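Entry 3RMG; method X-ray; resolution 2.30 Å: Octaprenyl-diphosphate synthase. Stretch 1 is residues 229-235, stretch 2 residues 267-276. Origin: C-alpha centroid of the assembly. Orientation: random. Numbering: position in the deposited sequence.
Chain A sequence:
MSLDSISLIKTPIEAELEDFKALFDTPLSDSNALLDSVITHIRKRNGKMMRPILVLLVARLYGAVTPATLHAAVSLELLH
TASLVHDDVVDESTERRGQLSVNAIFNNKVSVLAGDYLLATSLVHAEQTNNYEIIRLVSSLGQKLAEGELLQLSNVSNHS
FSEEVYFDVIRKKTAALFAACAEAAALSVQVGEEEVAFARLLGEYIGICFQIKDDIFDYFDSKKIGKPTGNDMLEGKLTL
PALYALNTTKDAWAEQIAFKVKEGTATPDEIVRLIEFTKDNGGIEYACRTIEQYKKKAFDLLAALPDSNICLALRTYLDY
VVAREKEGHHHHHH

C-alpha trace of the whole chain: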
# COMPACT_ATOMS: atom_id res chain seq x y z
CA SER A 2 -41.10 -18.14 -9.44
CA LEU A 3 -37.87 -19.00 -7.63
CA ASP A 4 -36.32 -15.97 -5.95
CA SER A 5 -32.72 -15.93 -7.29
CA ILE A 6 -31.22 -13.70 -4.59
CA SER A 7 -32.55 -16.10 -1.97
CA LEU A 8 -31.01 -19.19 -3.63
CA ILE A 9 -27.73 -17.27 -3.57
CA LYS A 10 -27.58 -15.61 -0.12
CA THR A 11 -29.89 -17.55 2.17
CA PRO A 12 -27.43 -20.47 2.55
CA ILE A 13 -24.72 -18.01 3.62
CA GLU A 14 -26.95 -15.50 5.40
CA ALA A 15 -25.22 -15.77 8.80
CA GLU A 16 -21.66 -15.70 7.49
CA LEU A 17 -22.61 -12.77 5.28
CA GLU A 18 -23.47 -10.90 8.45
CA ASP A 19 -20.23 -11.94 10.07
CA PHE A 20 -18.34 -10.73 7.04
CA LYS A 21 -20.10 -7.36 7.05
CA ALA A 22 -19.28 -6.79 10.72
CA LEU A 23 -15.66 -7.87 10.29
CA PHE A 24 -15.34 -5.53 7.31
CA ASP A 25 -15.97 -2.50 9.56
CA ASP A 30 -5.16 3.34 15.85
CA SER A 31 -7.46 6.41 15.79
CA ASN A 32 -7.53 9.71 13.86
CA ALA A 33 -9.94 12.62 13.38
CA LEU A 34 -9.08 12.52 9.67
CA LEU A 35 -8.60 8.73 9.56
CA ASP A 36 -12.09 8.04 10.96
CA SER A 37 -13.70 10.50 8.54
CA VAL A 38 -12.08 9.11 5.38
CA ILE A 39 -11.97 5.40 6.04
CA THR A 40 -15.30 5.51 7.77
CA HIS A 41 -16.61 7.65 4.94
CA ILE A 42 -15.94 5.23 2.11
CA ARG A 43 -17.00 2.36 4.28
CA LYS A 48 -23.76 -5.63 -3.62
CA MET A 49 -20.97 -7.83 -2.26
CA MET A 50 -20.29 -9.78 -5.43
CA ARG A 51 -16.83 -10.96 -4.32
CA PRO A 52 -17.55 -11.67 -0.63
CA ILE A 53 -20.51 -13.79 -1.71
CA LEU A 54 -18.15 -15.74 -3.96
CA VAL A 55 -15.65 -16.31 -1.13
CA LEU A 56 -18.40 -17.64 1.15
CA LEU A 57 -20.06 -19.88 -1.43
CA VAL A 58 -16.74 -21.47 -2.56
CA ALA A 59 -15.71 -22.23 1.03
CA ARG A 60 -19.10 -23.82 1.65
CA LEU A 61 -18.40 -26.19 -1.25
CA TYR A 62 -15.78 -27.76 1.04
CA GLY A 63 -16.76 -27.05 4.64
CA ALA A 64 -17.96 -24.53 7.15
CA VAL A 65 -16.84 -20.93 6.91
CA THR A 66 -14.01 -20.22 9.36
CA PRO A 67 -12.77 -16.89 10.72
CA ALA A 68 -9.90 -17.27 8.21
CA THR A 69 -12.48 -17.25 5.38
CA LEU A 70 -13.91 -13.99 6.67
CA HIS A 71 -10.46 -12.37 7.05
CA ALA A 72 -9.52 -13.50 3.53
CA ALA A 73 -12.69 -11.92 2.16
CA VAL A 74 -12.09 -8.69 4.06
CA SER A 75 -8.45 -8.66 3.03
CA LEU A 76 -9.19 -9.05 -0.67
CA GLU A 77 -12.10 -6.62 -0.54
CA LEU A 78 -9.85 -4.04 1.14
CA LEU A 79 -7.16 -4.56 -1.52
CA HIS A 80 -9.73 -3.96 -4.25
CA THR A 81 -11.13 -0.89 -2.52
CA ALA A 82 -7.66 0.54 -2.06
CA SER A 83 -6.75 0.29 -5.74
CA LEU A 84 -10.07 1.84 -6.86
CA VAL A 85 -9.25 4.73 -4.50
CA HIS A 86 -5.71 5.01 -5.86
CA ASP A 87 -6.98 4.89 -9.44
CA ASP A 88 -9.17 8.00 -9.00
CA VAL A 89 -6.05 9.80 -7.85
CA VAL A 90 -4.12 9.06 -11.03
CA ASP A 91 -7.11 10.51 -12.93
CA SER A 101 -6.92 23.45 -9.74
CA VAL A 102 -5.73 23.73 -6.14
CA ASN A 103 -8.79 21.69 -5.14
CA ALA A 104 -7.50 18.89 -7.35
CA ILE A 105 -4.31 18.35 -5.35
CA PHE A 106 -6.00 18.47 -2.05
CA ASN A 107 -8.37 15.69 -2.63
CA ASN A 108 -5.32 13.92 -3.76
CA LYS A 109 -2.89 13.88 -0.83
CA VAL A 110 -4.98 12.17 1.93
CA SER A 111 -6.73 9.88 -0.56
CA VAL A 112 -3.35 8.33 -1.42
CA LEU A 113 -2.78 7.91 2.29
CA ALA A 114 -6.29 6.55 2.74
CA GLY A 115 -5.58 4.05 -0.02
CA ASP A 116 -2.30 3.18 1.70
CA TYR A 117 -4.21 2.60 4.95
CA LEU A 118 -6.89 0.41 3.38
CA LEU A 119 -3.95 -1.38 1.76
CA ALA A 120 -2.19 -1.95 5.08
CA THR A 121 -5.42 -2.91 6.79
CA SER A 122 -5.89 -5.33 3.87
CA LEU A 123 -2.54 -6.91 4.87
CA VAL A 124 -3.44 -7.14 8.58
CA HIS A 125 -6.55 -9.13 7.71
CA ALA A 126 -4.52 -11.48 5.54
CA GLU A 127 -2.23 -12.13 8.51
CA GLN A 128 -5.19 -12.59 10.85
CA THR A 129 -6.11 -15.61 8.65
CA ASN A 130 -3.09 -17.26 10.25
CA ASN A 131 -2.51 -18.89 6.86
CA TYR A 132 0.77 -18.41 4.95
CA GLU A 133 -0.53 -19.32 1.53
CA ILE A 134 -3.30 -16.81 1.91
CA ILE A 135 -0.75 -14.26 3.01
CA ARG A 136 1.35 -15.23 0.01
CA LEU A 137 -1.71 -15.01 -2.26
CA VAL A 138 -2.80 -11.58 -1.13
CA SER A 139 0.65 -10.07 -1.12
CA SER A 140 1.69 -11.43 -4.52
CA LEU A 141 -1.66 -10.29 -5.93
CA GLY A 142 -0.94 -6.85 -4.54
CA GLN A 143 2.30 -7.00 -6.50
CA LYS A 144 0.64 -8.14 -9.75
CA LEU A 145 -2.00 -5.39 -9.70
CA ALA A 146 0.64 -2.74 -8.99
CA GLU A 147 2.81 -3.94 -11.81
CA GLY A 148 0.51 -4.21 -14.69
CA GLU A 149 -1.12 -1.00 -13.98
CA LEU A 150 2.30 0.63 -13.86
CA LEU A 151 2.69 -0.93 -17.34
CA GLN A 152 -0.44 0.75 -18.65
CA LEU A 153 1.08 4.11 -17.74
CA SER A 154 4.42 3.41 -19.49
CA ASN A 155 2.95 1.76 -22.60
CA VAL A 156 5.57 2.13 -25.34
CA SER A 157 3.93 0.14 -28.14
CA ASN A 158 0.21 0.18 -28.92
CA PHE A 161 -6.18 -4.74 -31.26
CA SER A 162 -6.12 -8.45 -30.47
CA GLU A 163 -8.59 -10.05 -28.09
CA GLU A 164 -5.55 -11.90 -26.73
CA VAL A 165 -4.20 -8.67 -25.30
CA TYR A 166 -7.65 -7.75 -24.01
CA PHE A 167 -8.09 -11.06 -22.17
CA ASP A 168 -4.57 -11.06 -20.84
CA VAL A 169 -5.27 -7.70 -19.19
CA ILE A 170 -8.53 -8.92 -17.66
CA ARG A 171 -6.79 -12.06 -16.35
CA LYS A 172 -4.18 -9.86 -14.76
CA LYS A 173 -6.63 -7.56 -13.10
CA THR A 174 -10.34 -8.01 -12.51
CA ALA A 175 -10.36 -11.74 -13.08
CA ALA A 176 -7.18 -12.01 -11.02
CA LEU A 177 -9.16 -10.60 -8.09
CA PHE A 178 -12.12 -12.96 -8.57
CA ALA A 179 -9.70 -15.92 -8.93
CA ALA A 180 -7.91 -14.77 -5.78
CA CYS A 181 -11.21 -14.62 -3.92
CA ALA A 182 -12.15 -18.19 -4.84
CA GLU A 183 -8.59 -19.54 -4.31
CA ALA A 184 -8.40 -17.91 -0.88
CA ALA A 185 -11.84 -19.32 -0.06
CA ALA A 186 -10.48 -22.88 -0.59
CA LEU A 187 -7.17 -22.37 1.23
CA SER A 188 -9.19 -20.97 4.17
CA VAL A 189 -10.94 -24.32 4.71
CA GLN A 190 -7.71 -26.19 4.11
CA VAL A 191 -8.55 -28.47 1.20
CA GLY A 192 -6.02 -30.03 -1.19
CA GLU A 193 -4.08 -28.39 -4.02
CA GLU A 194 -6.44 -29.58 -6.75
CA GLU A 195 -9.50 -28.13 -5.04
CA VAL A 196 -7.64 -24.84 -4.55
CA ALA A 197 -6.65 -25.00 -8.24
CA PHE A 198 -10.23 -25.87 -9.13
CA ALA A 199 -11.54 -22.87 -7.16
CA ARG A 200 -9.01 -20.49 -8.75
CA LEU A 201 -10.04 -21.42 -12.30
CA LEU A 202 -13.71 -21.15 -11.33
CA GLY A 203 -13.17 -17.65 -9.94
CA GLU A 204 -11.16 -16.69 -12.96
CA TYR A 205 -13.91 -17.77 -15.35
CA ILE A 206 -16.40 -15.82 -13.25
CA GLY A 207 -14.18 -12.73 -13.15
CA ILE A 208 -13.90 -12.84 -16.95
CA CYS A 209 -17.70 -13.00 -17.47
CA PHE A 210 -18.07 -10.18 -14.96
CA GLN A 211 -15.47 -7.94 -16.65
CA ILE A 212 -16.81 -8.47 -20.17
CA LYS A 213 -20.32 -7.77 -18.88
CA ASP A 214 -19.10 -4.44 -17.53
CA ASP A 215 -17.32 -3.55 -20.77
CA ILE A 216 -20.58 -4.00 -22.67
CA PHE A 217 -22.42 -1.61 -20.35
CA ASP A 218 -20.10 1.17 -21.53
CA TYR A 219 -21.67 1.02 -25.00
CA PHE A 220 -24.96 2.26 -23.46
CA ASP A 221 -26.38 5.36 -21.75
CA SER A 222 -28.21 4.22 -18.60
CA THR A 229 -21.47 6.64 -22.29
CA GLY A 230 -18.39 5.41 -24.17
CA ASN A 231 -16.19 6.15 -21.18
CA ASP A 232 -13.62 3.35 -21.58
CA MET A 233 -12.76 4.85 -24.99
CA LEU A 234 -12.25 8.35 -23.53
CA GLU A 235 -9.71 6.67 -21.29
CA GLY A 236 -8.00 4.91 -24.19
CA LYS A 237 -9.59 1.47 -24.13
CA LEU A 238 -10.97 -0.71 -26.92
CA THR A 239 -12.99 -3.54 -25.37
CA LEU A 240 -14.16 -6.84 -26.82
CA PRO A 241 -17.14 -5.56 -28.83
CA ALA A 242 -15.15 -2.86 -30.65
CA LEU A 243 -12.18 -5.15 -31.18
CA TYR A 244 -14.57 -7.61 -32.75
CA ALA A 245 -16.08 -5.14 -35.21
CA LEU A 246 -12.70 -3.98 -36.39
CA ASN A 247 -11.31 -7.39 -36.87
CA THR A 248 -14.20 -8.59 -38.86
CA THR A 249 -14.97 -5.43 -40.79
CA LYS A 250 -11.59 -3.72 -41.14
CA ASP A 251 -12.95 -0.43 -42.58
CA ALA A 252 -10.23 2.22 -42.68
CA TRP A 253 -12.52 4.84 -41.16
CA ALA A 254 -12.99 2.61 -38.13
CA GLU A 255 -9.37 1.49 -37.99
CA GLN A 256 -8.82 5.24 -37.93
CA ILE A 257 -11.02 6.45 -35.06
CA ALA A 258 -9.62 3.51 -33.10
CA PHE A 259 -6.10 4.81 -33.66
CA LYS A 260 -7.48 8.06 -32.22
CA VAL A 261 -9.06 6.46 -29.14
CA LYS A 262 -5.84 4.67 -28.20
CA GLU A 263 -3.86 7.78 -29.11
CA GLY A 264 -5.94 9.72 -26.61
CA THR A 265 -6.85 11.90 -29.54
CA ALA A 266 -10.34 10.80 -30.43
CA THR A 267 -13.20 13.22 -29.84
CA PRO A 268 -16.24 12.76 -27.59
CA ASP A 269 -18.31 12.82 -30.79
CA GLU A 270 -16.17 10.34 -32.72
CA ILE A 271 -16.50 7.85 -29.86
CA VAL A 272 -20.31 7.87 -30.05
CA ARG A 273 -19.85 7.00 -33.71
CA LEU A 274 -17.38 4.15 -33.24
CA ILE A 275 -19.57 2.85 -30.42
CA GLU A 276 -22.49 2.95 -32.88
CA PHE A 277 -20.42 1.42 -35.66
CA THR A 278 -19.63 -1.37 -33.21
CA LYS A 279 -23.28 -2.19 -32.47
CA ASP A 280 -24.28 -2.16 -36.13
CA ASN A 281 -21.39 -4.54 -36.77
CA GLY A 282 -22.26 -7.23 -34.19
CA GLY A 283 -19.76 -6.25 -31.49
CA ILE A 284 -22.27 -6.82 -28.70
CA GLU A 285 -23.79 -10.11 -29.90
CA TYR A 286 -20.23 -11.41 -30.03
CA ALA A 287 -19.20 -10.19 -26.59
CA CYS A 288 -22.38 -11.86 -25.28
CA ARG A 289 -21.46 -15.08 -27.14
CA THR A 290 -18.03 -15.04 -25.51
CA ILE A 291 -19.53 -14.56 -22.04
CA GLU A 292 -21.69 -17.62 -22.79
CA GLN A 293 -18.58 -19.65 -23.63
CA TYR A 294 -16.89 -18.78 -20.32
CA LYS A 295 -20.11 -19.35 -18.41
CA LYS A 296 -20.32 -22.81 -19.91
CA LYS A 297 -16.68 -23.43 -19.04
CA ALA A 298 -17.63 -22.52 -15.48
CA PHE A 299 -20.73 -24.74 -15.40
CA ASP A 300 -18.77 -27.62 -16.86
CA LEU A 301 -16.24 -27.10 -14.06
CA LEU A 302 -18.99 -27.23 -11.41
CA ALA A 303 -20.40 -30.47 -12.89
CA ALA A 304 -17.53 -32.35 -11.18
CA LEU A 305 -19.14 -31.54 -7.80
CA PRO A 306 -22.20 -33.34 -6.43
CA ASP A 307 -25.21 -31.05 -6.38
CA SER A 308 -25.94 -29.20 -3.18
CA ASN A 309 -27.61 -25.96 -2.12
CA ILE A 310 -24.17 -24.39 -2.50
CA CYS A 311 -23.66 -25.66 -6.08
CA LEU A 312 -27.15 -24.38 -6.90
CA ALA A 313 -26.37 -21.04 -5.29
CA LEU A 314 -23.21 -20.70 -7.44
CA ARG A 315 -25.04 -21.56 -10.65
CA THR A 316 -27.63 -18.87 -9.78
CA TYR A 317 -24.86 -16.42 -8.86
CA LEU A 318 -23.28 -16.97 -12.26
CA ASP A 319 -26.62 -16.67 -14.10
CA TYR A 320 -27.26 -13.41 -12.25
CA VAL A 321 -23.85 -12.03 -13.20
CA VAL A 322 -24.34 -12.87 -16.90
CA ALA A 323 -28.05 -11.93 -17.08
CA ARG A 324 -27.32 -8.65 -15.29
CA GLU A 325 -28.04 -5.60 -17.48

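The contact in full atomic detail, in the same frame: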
# COMPACT_ATOMS: atom_id res chain seq x y z
N THR A 229 -21.43 7.68 -21.26
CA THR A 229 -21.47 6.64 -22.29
C THR A 229 -20.23 6.68 -23.16
O THR A 229 -19.84 7.74 -23.65
CB THR A 229 -22.73 6.76 -23.18
OG1 THR A 229 -22.61 5.87 -24.29
CG2 THR A 229 -22.89 8.19 -23.69
N GLY A 230 -19.61 5.52 -23.37
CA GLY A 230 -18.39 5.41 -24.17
C GLY A 230 -17.15 5.75 -23.38
O GLY A 230 -16.09 6.02 -23.94
N ASN A 231 -17.27 5.72 -22.06
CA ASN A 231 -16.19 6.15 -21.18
C ASN A 231 -14.85 5.45 -21.38
O ASN A 231 -13.82 6.10 -21.47
CB ASN A 231 -16.62 6.02 -19.72
CG ASN A 231 -15.70 6.77 -18.79
OD1 ASN A 231 -16.06 7.08 -17.66
ND2 ASN A 231 -14.50 7.07 -19.27
N ASP A 232 -14.86 4.12 -21.44
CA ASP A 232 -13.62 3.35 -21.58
C ASP A 232 -12.78 3.84 -22.76
O ASP A 232 -11.55 3.78 -22.72
CB ASP A 232 -13.90 1.85 -21.76
CG ASP A 232 -14.45 1.19 -20.50
OD1 ASP A 232 -14.09 1.61 -19.38
OD2 ASP A 232 -15.25 0.24 -20.64
N MET A 233 -13.45 4.30 -23.82
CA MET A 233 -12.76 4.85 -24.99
C MET A 233 -12.08 6.19 -24.65
O MET A 233 -10.92 6.40 -25.00
CB MET A 233 -13.71 5.00 -26.18
CG MET A 233 -14.09 3.69 -26.86
SD MET A 233 -15.01 3.93 -28.40
CE MET A 233 -15.39 2.26 -28.91
N LEU A 234 -12.80 7.07 -23.97
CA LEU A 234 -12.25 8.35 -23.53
C LEU A 234 -10.97 8.13 -22.75
O LEU A 234 -10.10 9.01 -22.70
CB LEU A 234 -13.26 9.08 -22.65
CG LEU A 234 -14.46 9.72 -23.34
CD1 LEU A 234 -15.46 10.25 -22.32
CD2 LEU A 234 -13.99 10.83 -24.27
N GLU A 235 -10.86 6.97 -22.13
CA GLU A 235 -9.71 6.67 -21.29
C GLU A 235 -8.65 5.91 -22.07
O GLU A 235 -7.54 5.71 -21.58
CB GLU A 235 -10.14 5.90 -20.05
CG GLU A 235 -11.40 6.48 -19.43
CD GLU A 235 -11.30 6.56 -17.92
OE1 GLU A 235 -10.20 6.83 -17.41
OE2 GLU A 235 -12.34 6.35 -17.25
N THR A 267 -12.30 12.21 -30.38
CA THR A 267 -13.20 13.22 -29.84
C THR A 267 -14.46 12.60 -29.25
O THR A 267 -14.91 11.54 -29.71
CB THR A 267 -13.60 14.25 -30.91
OG1 THR A 267 -14.83 13.86 -31.52
CG2 THR A 267 -12.52 14.35 -31.98
N PRO A 268 -15.03 13.25 -28.25
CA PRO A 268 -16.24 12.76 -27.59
C PRO A 268 -17.32 12.39 -28.61
O PRO A 268 -18.12 11.48 -28.37
CB PRO A 268 -16.70 13.95 -26.76
CG PRO A 268 -15.45 14.70 -26.46
CD PRO A 268 -14.57 14.53 -27.67
N ASP A 269 -17.33 13.08 -29.74
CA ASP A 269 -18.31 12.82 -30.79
C ASP A 269 -17.93 11.58 -31.60
O ASP A 269 -18.79 10.75 -31.90
CB ASP A 269 -18.44 14.03 -31.72
CG ASP A 269 -18.83 15.30 -30.98
OD1 ASP A 269 -17.99 16.22 -30.88
OD2 ASP A 269 -19.97 15.37 -30.48
N GLU A 270 -16.66 11.47 -31.95
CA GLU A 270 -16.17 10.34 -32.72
C GLU A 270 -16.44 9.02 -31.99
O GLU A 270 -16.79 8.02 -32.61
CB GLU A 270 -14.67 10.49 -33.00
CG GLU A 270 -14.34 11.38 -34.18
CD GLU A 270 -12.93 11.19 -34.68
OE1 GLU A 270 -12.06 12.03 -34.35
OE2 GLU A 270 -12.67 10.21 -35.41
N ILE A 271 -16.27 9.04 -30.67
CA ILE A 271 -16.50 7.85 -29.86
C ILE A 271 -17.94 7.34 -30.00
O ILE A 271 -18.16 6.15 -30.23
CB ILE A 271 -16.12 8.13 -28.39
CG1 ILE A 271 -14.60 7.97 -28.21
CG2 ILE A 271 -16.88 7.20 -27.46
CD1 ILE A 271 -14.02 8.76 -27.04
N VAL A 272 -18.91 8.24 -29.88
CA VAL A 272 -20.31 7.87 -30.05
C VAL A 272 -20.50 7.15 -31.38
O VAL A 272 -21.33 6.25 -31.50
CB VAL A 272 -21.24 9.10 -30.01
CG1 VAL A 272 -22.66 8.71 -30.38
CG2 VAL A 272 -21.22 9.76 -28.63
N ARG A 273 -19.72 7.55 -32.37
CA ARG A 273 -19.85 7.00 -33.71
C ARG A 273 -19.22 5.62 -33.83
O ARG A 273 -19.80 4.72 -34.45
CB ARG A 273 -19.22 7.94 -34.74
CG ARG A 273 -20.17 9.00 -35.28
CD ARG A 273 -19.43 9.96 -36.20
NE ARG A 273 -18.67 10.96 -35.45
CZ ARG A 273 -17.65 11.66 -35.95
NH1 ARG A 273 -17.26 11.47 -37.20
NH2 ARG A 273 -17.02 12.54 -35.19
N LEU A 274 -18.03 5.46 -33.26
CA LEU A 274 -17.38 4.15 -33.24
C LEU A 274 -18.20 3.16 -32.39
O LEU A 274 -18.46 2.04 -32.81
CB LEU A 274 -15.94 4.24 -32.76
CG LEU A 274 -15.12 3.01 -33.17
CD1 LEU A 274 -15.37 2.68 -34.63
CD2 LEU A 274 -13.64 3.20 -32.90
N ILE A 275 -18.61 3.60 -31.21
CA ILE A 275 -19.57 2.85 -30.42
C ILE A 275 -20.74 2.37 -31.29
O ILE A 275 -21.05 1.18 -31.33
CB ILE A 275 -20.11 3.69 -29.26
CG1 ILE A 275 -19.01 3.86 -28.20
CG2 ILE A 275 -21.34 3.04 -28.65
CD1 ILE A 275 -19.50 4.43 -26.89
N GLU A 276 -21.37 3.30 -32.01
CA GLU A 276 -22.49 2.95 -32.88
C GLU A 276 -22.07 2.03 -34.02
O GLU A 276 -22.78 1.08 -34.36
CB GLU A 276 -23.19 4.19 -33.41
CG GLU A 276 -24.15 4.81 -32.40
CD GLU A 276 -25.06 5.85 -33.03
OE1 GLU A 276 -24.59 6.64 -33.87
OE2 GLU A 276 -26.26 5.88 -32.68

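Two helical segments can be held together by apolar packing alone when one of them presents a stripe of aliphatic side chains and the other allows its backbone to come close. Residues 267-276 and 229-235 of this octaprenyl-diphosphate synthase illustrate the principle: no hydrogen bond crosses between them, and the 367 Å² they bury is covered largely by hydrocarbon.

Stretch 2 opens with Thr-267, which takes almost no part in the contact. Its role lies within its own helix, where OG1 caps the first turn, accepting from Glu-270 N at 3.0 Å and, more weakly, from Asp-269 N at 3.2 Å. Pro-268 follows, in a helical position where its lack of an amide hydrogen costs nothing, since first-turn amides have no preceding turn to bond to. It lies at the margin of the contact, its CA 4.5 Å from Leu-234 CD2. Asp-269 and Glu-270 cannot reach stretch 1, and their charged groups remain outside the apolar seam.

Ile-271 is the first residue to point squarely at the partner, and it is buried. Its branched side chain serves several neighbours: CG1 lies 3.7 Å from Met-233 CB, CD1 is 3.5 Å from Leu-234 CD2, and CG2 is 3.8 Å from Gly-230 O. The CA-to-CB bond of Leu-234 points sideways, but with chi1 in m and chi2 in t the end of the side chain comes nearer to stretch 2, so an exposed leucine still contributes a methyl group. Val-272 then turns sideways and Arg-273 is out of reach, as the helical repeat carries them off the contacting face.

That repeat brings Leu-274 and Ile-275 back toward stretch 1. Met-233 meets both: its long, unbranched side chain, m at chi1 and t at chi2 and chi3, extends along the helix, placing CE 4.3 Å from Leu-274 CG and SD 4.0 Å from Ile-275 CG1. Together with its contact to Ile-271, this makes Met-233 the residue of stretch 1 with the largest area covered by stretch 2.

Ile-275 makes the closest approach, its CD1 3.1 Å from Gly-230 CA. Glycine suits this place twice over. Its phi of 83° favours a residue without a side chain, and an ideal CB would point toward stretch 2, clashing with Ile-275 CD1 at 2.6 Å and Ile-271 CG2 at 2.8 Å. Glu-276, out of reach again, closes the pattern.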